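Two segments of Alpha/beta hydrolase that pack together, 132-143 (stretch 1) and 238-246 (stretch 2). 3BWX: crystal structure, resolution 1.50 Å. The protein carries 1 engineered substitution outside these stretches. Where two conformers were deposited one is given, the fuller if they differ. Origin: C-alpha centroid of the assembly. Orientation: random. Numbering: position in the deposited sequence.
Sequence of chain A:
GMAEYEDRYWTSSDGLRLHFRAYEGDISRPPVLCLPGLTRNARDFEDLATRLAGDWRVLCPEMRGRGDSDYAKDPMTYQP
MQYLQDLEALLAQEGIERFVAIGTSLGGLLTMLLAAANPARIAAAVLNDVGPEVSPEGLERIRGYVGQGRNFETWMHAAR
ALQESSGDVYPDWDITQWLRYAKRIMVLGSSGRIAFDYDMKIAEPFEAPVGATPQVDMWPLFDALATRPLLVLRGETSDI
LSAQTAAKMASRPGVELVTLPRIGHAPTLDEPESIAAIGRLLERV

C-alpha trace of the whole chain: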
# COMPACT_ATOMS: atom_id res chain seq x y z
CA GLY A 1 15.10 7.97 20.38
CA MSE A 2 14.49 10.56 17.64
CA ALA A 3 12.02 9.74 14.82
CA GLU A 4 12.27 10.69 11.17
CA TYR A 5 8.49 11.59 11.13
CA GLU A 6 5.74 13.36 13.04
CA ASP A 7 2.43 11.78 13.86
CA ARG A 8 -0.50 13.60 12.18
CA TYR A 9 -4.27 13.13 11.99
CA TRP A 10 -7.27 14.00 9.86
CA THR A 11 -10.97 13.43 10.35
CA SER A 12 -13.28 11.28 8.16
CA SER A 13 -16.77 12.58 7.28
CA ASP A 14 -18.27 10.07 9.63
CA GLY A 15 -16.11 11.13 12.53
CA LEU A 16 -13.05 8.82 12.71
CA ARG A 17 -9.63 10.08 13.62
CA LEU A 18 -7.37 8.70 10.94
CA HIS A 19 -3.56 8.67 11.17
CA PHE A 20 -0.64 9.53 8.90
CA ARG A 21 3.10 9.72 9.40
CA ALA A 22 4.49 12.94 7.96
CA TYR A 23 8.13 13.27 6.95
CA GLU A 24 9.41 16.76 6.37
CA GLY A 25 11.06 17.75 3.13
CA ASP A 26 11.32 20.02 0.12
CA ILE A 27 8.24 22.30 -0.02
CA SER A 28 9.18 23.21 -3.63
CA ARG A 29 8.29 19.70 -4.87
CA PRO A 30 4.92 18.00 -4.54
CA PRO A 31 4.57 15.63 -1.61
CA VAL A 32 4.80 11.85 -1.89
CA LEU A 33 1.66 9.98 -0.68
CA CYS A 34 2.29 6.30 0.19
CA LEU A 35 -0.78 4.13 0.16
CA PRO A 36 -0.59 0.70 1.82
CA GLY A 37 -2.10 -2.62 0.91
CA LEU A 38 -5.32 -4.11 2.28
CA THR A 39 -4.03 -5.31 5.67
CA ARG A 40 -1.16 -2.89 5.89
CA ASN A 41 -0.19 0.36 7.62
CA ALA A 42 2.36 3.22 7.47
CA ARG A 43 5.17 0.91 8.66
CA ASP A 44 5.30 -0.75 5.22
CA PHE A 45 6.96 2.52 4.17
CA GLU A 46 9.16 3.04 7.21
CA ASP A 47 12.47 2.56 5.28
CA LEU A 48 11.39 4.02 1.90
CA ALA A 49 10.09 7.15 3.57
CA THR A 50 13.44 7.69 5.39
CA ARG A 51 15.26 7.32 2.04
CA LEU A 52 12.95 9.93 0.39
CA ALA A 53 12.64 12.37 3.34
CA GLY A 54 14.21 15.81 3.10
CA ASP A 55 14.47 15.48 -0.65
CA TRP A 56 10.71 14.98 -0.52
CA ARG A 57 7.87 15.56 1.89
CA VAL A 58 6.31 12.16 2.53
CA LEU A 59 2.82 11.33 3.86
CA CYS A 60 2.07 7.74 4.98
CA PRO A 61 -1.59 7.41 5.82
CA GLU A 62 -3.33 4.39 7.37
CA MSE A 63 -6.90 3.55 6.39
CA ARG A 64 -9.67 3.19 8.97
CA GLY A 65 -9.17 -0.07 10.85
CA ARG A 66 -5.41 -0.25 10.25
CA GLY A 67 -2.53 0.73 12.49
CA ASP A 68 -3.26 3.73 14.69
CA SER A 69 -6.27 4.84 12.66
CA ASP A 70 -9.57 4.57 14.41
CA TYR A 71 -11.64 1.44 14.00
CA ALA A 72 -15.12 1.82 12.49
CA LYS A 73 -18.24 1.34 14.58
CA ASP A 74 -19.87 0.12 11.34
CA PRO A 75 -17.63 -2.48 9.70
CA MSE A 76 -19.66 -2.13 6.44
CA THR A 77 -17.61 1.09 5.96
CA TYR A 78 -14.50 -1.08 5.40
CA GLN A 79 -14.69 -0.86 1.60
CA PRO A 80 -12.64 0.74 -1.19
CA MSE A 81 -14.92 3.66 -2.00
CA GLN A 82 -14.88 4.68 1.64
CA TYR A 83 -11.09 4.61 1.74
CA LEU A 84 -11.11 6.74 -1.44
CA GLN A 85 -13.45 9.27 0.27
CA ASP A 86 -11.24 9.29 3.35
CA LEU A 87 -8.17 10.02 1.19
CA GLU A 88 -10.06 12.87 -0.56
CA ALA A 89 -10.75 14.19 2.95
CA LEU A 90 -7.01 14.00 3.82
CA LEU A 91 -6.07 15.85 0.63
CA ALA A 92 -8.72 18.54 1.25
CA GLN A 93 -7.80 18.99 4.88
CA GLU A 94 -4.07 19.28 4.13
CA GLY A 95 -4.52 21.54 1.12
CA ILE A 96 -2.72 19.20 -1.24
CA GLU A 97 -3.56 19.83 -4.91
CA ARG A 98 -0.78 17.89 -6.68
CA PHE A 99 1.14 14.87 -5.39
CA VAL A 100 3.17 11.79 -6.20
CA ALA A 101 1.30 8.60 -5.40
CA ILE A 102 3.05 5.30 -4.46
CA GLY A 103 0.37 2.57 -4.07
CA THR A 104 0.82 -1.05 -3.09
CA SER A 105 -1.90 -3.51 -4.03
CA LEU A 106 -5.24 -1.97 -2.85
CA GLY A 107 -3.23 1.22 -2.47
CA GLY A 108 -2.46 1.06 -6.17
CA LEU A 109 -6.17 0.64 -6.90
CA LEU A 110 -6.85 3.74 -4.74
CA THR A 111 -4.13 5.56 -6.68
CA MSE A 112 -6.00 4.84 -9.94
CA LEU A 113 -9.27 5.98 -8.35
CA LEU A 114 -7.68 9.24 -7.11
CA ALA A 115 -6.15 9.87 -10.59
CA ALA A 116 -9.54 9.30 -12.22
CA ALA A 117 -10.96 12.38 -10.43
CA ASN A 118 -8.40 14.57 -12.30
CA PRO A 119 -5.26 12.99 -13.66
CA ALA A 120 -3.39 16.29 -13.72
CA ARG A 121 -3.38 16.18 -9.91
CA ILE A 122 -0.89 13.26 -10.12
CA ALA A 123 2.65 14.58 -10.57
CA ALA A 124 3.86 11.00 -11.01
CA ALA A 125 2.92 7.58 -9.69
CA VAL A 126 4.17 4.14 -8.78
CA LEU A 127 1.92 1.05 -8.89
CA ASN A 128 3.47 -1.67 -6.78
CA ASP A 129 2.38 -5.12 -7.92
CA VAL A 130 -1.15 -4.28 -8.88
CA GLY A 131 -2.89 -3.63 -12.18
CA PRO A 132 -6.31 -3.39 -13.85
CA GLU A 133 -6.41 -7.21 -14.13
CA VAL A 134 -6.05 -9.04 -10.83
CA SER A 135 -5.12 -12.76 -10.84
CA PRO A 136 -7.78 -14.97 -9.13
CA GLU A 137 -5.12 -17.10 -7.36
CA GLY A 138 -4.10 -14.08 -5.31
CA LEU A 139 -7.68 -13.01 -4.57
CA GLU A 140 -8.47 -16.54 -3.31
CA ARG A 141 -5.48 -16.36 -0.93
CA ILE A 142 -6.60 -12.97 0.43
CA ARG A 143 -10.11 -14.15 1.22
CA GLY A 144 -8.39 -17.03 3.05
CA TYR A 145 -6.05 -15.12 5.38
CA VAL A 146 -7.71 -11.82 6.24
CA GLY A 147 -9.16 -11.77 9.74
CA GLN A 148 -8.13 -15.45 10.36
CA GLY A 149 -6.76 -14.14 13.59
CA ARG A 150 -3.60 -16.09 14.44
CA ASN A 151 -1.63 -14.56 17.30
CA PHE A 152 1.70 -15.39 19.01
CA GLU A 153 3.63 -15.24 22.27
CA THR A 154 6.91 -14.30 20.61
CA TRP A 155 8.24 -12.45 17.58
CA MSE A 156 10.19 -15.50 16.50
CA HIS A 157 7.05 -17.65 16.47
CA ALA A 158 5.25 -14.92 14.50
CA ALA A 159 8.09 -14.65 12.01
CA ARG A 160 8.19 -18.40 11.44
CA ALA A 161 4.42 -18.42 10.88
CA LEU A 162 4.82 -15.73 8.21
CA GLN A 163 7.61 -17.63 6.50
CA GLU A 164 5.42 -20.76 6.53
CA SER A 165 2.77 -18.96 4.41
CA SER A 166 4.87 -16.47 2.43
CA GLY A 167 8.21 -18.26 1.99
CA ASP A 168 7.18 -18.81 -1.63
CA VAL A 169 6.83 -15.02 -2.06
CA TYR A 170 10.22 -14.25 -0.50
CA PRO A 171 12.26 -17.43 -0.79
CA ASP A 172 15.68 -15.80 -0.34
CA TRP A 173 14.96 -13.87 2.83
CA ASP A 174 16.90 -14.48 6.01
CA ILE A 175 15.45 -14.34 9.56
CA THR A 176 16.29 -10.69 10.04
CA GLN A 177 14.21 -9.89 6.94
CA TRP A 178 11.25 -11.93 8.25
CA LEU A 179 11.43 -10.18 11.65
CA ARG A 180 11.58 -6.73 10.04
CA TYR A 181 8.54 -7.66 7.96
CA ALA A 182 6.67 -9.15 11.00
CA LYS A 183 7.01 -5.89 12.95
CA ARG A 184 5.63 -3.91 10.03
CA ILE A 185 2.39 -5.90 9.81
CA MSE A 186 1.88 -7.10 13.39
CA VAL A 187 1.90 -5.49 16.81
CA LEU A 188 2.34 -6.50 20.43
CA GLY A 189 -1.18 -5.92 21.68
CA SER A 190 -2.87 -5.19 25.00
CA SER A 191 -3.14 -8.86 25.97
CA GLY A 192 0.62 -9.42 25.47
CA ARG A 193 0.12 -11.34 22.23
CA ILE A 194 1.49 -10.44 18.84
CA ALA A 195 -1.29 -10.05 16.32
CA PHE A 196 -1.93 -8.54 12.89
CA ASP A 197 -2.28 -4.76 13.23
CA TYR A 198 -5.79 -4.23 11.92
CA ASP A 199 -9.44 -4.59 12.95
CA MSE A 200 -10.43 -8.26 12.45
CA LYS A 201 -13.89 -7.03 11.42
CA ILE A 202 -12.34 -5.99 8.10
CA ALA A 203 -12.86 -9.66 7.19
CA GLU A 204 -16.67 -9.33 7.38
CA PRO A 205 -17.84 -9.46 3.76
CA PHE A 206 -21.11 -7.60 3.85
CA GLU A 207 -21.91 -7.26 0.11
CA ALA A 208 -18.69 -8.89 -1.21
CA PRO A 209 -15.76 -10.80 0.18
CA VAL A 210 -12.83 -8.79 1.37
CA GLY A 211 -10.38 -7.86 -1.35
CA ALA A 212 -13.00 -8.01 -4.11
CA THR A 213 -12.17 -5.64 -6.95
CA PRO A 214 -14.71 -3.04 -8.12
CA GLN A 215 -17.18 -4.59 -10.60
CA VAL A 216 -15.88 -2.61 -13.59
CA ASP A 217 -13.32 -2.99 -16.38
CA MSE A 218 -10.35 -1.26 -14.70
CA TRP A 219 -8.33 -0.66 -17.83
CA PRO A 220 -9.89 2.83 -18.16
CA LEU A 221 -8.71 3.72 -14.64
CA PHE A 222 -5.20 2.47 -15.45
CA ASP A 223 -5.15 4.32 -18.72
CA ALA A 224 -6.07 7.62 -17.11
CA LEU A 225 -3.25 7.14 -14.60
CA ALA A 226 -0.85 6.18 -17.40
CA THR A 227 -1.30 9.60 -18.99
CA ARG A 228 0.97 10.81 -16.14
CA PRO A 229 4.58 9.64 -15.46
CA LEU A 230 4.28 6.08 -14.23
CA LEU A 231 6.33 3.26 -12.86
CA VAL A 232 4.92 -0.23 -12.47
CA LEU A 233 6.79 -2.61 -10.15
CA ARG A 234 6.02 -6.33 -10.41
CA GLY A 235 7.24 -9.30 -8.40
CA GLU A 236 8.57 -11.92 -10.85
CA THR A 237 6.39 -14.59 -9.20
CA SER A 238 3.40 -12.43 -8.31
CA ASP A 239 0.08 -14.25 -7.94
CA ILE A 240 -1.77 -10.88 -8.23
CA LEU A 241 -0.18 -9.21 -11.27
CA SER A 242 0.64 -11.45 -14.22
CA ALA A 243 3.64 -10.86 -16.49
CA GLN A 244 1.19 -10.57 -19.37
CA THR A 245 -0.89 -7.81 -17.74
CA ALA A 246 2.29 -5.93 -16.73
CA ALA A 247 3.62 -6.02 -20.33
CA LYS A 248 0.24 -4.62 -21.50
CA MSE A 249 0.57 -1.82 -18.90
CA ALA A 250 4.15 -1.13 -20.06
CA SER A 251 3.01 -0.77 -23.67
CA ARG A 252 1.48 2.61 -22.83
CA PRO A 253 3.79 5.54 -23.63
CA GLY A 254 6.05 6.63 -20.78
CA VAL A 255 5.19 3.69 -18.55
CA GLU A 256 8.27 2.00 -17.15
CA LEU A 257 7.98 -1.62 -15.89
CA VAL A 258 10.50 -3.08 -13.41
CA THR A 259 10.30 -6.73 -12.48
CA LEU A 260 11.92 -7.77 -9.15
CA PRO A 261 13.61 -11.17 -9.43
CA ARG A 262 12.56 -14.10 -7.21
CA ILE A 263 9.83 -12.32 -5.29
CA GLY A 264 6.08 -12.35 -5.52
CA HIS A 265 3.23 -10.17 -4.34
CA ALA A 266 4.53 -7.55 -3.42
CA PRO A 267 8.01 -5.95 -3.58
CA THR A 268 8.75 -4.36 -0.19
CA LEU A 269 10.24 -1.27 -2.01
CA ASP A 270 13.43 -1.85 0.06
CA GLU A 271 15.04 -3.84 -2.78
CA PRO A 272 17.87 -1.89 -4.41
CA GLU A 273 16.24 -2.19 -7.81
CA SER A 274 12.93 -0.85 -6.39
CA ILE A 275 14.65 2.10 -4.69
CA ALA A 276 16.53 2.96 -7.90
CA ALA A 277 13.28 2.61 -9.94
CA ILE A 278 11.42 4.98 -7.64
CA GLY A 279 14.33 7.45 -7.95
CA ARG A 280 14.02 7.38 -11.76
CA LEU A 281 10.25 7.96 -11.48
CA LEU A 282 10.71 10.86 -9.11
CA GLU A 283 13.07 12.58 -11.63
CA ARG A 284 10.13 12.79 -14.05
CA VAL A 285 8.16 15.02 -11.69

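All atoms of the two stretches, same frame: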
# COMPACT_ATOMS: atom_id res chain seq x y z
N PRO A 132 -4.88 -3.36 -13.57
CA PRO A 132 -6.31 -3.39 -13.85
C PRO A 132 -6.86 -4.79 -14.12
O PRO A 132 -8.05 -4.92 -14.38
CB PRO A 132 -6.43 -2.54 -15.10
CG PRO A 132 -5.08 -2.70 -15.81
CD PRO A 132 -4.10 -2.78 -14.69
N GLU A 133 -6.00 -5.80 -14.11
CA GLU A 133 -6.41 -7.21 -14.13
C GLU A 133 -5.73 -7.83 -12.93
O GLU A 133 -4.50 -7.77 -12.81
CB GLU A 133 -5.96 -7.93 -15.41
CG GLU A 133 -6.67 -7.43 -16.66
CD GLU A 133 -6.07 -7.90 -17.99
OE1 GLU A 133 -4.84 -8.20 -18.10
OE2 GLU A 133 -6.85 -7.92 -18.97
N VAL A 134 -6.53 -8.43 -12.06
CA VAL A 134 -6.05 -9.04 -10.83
C VAL A 134 -6.22 -10.56 -10.92
O VAL A 134 -7.31 -11.04 -11.24
CB VAL A 134 -6.81 -8.45 -9.65
CG1 VAL A 134 -6.31 -9.03 -8.35
CG2 VAL A 134 -6.68 -6.93 -9.67
N SER A 135 -5.14 -11.31 -10.65
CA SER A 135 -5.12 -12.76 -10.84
C SER A 135 -5.97 -13.37 -9.73
O SER A 135 -5.86 -12.94 -8.58
CB SER A 135 -3.68 -13.33 -10.78
OG SER A 135 -2.82 -12.76 -11.76
N PRO A 136 -6.85 -14.34 -10.08
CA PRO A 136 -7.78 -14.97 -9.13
C PRO A 136 -7.10 -15.78 -8.03
O PRO A 136 -7.63 -15.83 -6.89
CB PRO A 136 -8.61 -15.89 -10.02
CG PRO A 136 -7.75 -16.18 -11.20
CD PRO A 136 -6.99 -14.90 -11.44
N GLU A 137 -5.95 -16.39 -8.35
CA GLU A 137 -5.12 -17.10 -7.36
C GLU A 137 -4.84 -16.23 -6.14
O GLU A 137 -5.03 -16.65 -5.01
CB GLU A 137 -3.78 -17.53 -7.97
N GLY A 138 -4.38 -15.00 -6.38
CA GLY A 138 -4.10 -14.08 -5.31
C GLY A 138 -5.33 -13.66 -4.54
O GLY A 138 -5.26 -13.50 -3.32
N LEU A 139 -6.45 -13.45 -5.24
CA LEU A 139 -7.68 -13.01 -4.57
C LEU A 139 -8.19 -14.11 -3.65
O LEU A 139 -8.58 -13.84 -2.52
CB LEU A 139 -8.76 -12.60 -5.57
CG LEU A 139 -8.47 -11.28 -6.28
CD1 LEU A 139 -9.52 -11.01 -7.35
CD2 LEU A 139 -8.41 -10.16 -5.24
N GLU A 140 -8.15 -15.35 -4.13
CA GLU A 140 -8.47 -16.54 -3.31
C GLU A 140 -7.64 -16.60 -2.01
O GLU A 140 -8.18 -16.82 -0.91
CB GLU A 140 -8.26 -17.81 -4.14
N ARG A 141 -6.33 -16.36 -2.11
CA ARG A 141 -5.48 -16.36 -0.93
C ARG A 141 -5.90 -15.26 0.05
O ARG A 141 -5.97 -15.49 1.25
CB ARG A 141 -3.99 -16.22 -1.30
N ILE A 142 -6.25 -14.08 -0.46
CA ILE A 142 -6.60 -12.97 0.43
C ILE A 142 -7.85 -13.30 1.27
O ILE A 142 -7.86 -13.19 2.51
CB ILE A 142 -6.77 -11.66 -0.37
CG1 ILE A 142 -5.39 -11.21 -0.89
CG2 ILE A 142 -7.40 -10.59 0.54
CD1 ILE A 142 -5.41 -10.14 -1.98
N ARG A 143 -8.89 -13.71 0.57
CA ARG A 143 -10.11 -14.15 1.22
C ARG A 143 -9.77 -15.15 2.33
O ARG A 143 -10.39 -15.14 3.40
CB ARG A 143 -11.02 -14.81 0.20
CG ARG A 143 -11.66 -13.89 -0.80
CD ARG A 143 -12.86 -14.60 -1.48
NE ARG A 143 -12.45 -15.78 -2.26
CZ ARG A 143 -11.98 -15.74 -3.51
NH1 ARG A 143 -11.84 -14.58 -4.14
NH2 ARG A 143 -11.64 -16.87 -4.13
N SER A 238 4.63 -12.93 -8.87
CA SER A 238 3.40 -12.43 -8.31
C SER A 238 2.19 -13.23 -8.73
O SER A 238 2.04 -13.48 -9.94
CB SER A 238 3.18 -11.01 -8.77
OG SER A 238 1.94 -10.54 -8.29
N ASP A 239 1.39 -13.61 -7.73
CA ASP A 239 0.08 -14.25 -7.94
C ASP A 239 -1.08 -13.24 -8.07
O ASP A 239 -2.25 -13.65 -8.05
CB ASP A 239 -0.21 -15.33 -6.89
CG ASP A 239 -0.45 -14.79 -5.48
OD1 ASP A 239 -0.41 -13.55 -5.22
OD2 ASP A 239 -0.76 -15.65 -4.62
N ILE A 240 -0.77 -11.96 -8.21
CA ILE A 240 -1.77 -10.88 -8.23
C ILE A 240 -1.67 -10.16 -9.56
O ILE A 240 -2.65 -9.89 -10.22
CB ILE A 240 -1.61 -9.91 -7.03
CG1 ILE A 240 -2.18 -10.56 -5.76
CG2 ILE A 240 -2.30 -8.51 -7.31
CD1 ILE A 240 -3.71 -10.36 -5.56
N LEU A 241 -0.45 -9.91 -10.00
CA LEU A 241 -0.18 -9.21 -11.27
C LEU A 241 0.61 -10.16 -12.16
O LEU A 241 1.75 -10.52 -11.81
CB LEU A 241 0.58 -7.92 -11.01
CG LEU A 241 0.96 -7.14 -12.26
CD1 LEU A 241 -0.29 -6.70 -13.03
CD2 LEU A 241 1.80 -5.90 -11.96
N SER A 242 -0.01 -10.58 -13.27
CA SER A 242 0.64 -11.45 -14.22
C SER A 242 1.67 -10.71 -15.08
O SER A 242 1.57 -9.47 -15.27
CB SER A 242 -0.41 -12.13 -15.10
OG SER A 242 -0.89 -11.27 -16.13
N ALA A 243 2.67 -11.44 -15.57
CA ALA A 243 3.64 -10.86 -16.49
C ALA A 243 2.97 -10.29 -17.74
O ALA A 243 3.35 -9.22 -18.25
CB ALA A 243 4.73 -11.87 -16.88
N GLN A 244 1.94 -10.99 -18.21
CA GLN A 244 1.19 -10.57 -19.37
C GLN A 244 0.50 -9.21 -19.17
O GLN A 244 0.58 -8.33 -20.01
CB GLN A 244 0.17 -11.65 -19.78
CG GLN A 244 -0.11 -11.60 -21.25
CD GLN A 244 -1.22 -12.56 -21.74
OE1 GLN A 244 -1.34 -13.69 -21.30
NE2 GLN A 244 -2.03 -12.07 -22.66
N THR A 245 -0.19 -9.06 -18.05
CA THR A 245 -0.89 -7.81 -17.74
C THR A 245 0.10 -6.64 -17.58
O THR A 245 -0.12 -5.51 -18.08
CB THR A 245 -1.72 -7.97 -16.44
OG1 THR A 245 -2.74 -8.99 -16.64
CG2 THR A 245 -2.36 -6.66 -16.05
N ALA A 246 1.20 -6.92 -16.90
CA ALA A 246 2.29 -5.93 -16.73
C ALA A 246 2.87 -5.48 -18.07
O ALA A 246 3.10 -4.31 -18.26
CB ALA A 246 3.39 -6.44 -15.78
O HOH W 1 -3.25 -6.94 -10.43
O HOH W 2 -2.86 -9.87 -13.81
O HOH W 3 -0.26 -13.71 -11.61

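Residues 132-143 and 238-246 lie about a hundred positions apart in the chain but bury 478 Å² between them. Stretch 1 runs through a loop into a helix that begins at Pro136. Stretch 2 is a loop followed by the start of a helix at Ala243.

Pro132 is buried and makes a light contact: its CD lies 4.5 Å from Thr245 CG2.

Glu133 makes the one side-chain to side-chain hydrogen bond between the stretches. Its CA-to-CB bond points sideways, but with chi1 m and chi2 t the chain extends and its end comes nearer to stretch 2. Thr245 OG1 donates a hydrogen bond to Glu133 OE1 at 2.7 Å. The CA-to-CB bond of Thr245 points toward stretch 1, and the residue suits the place, since its hydroxyl binds the carboxylate while its methyl group faces Pro132. Glu133 OE2 is satisfied elsewhere in the structure.

The backbone carbonyl of Glu133 lies near another carbonyl, with Glu133 O 3.8 Å from Ile240 O. Two acceptors cannot pair directly, and water fills the need. Water 1 lies 2.8 Å from Glu133 O and 3.0 Å from Ile240 O. Water 2 donates to Glu133 O at 2.8 Å and to Thr245 OG1 at 3.0 Å, and it accepts from Ser242 N at 3.0 Å. It thus ties the loop of stretch 1 to the N-cap residue of the helix in stretch 2.

Val134 adds an apolar contact, Val134 CG1 to Ile240 CD1 at 4.0 Å. Its CA also approaches Ile240 O at 3.6 Å in a CA-H...O contact.

At Ser135 the two backbones come close, with its CA 4.6 Å from Ile240 CA. Ser135 N donates to Ile240 O at 2.9 Å, and the angle of 163° is nearly straight. Its CA-to-CB bond points toward stretch 2, and Ser135 CB lies 3.1 Å from Asp239 O. Ser135 OG is 2.7 Å from water 3, which donates to Ser238 O at 2.9 Å. Ser135 occupies the N-cap position, but its side chain makes no capping bond.

The CA-to-CB bond of Pro136 points away, and the residue makes no contact. Glu137 is modelled only to CB, which lies 4.3 Å from Asp239 CB.

Gly138 is buried against stretch 2. Its N makes a weak hydrogen bond to Asp239 O at 3.0 Å, with an angle of 123°. Its CA is 3.7 Å from Ile240 CD1. An ideally placed CB would clash with both Ile240 CD1 and Asp239 O, so the absence of a side chain permits this close approach.

Further along the helix the contact thins. Ile142 CD1 meets Ile240 CD1 at 4.0 Å. Ile240 has the largest area covered by the other stretch, 98 Å². Its CA-to-CB bond points away, but with both chi angles m the end comes nearer, bringing CD1 against Val134, Gly138 and Ile142. Its backbone is steadied within stretch 2, where Ser238 OG accepts from Ile240 N at 3.1 Å and from Leu241 N at 3.0 Å. Arg143 lies out of reach.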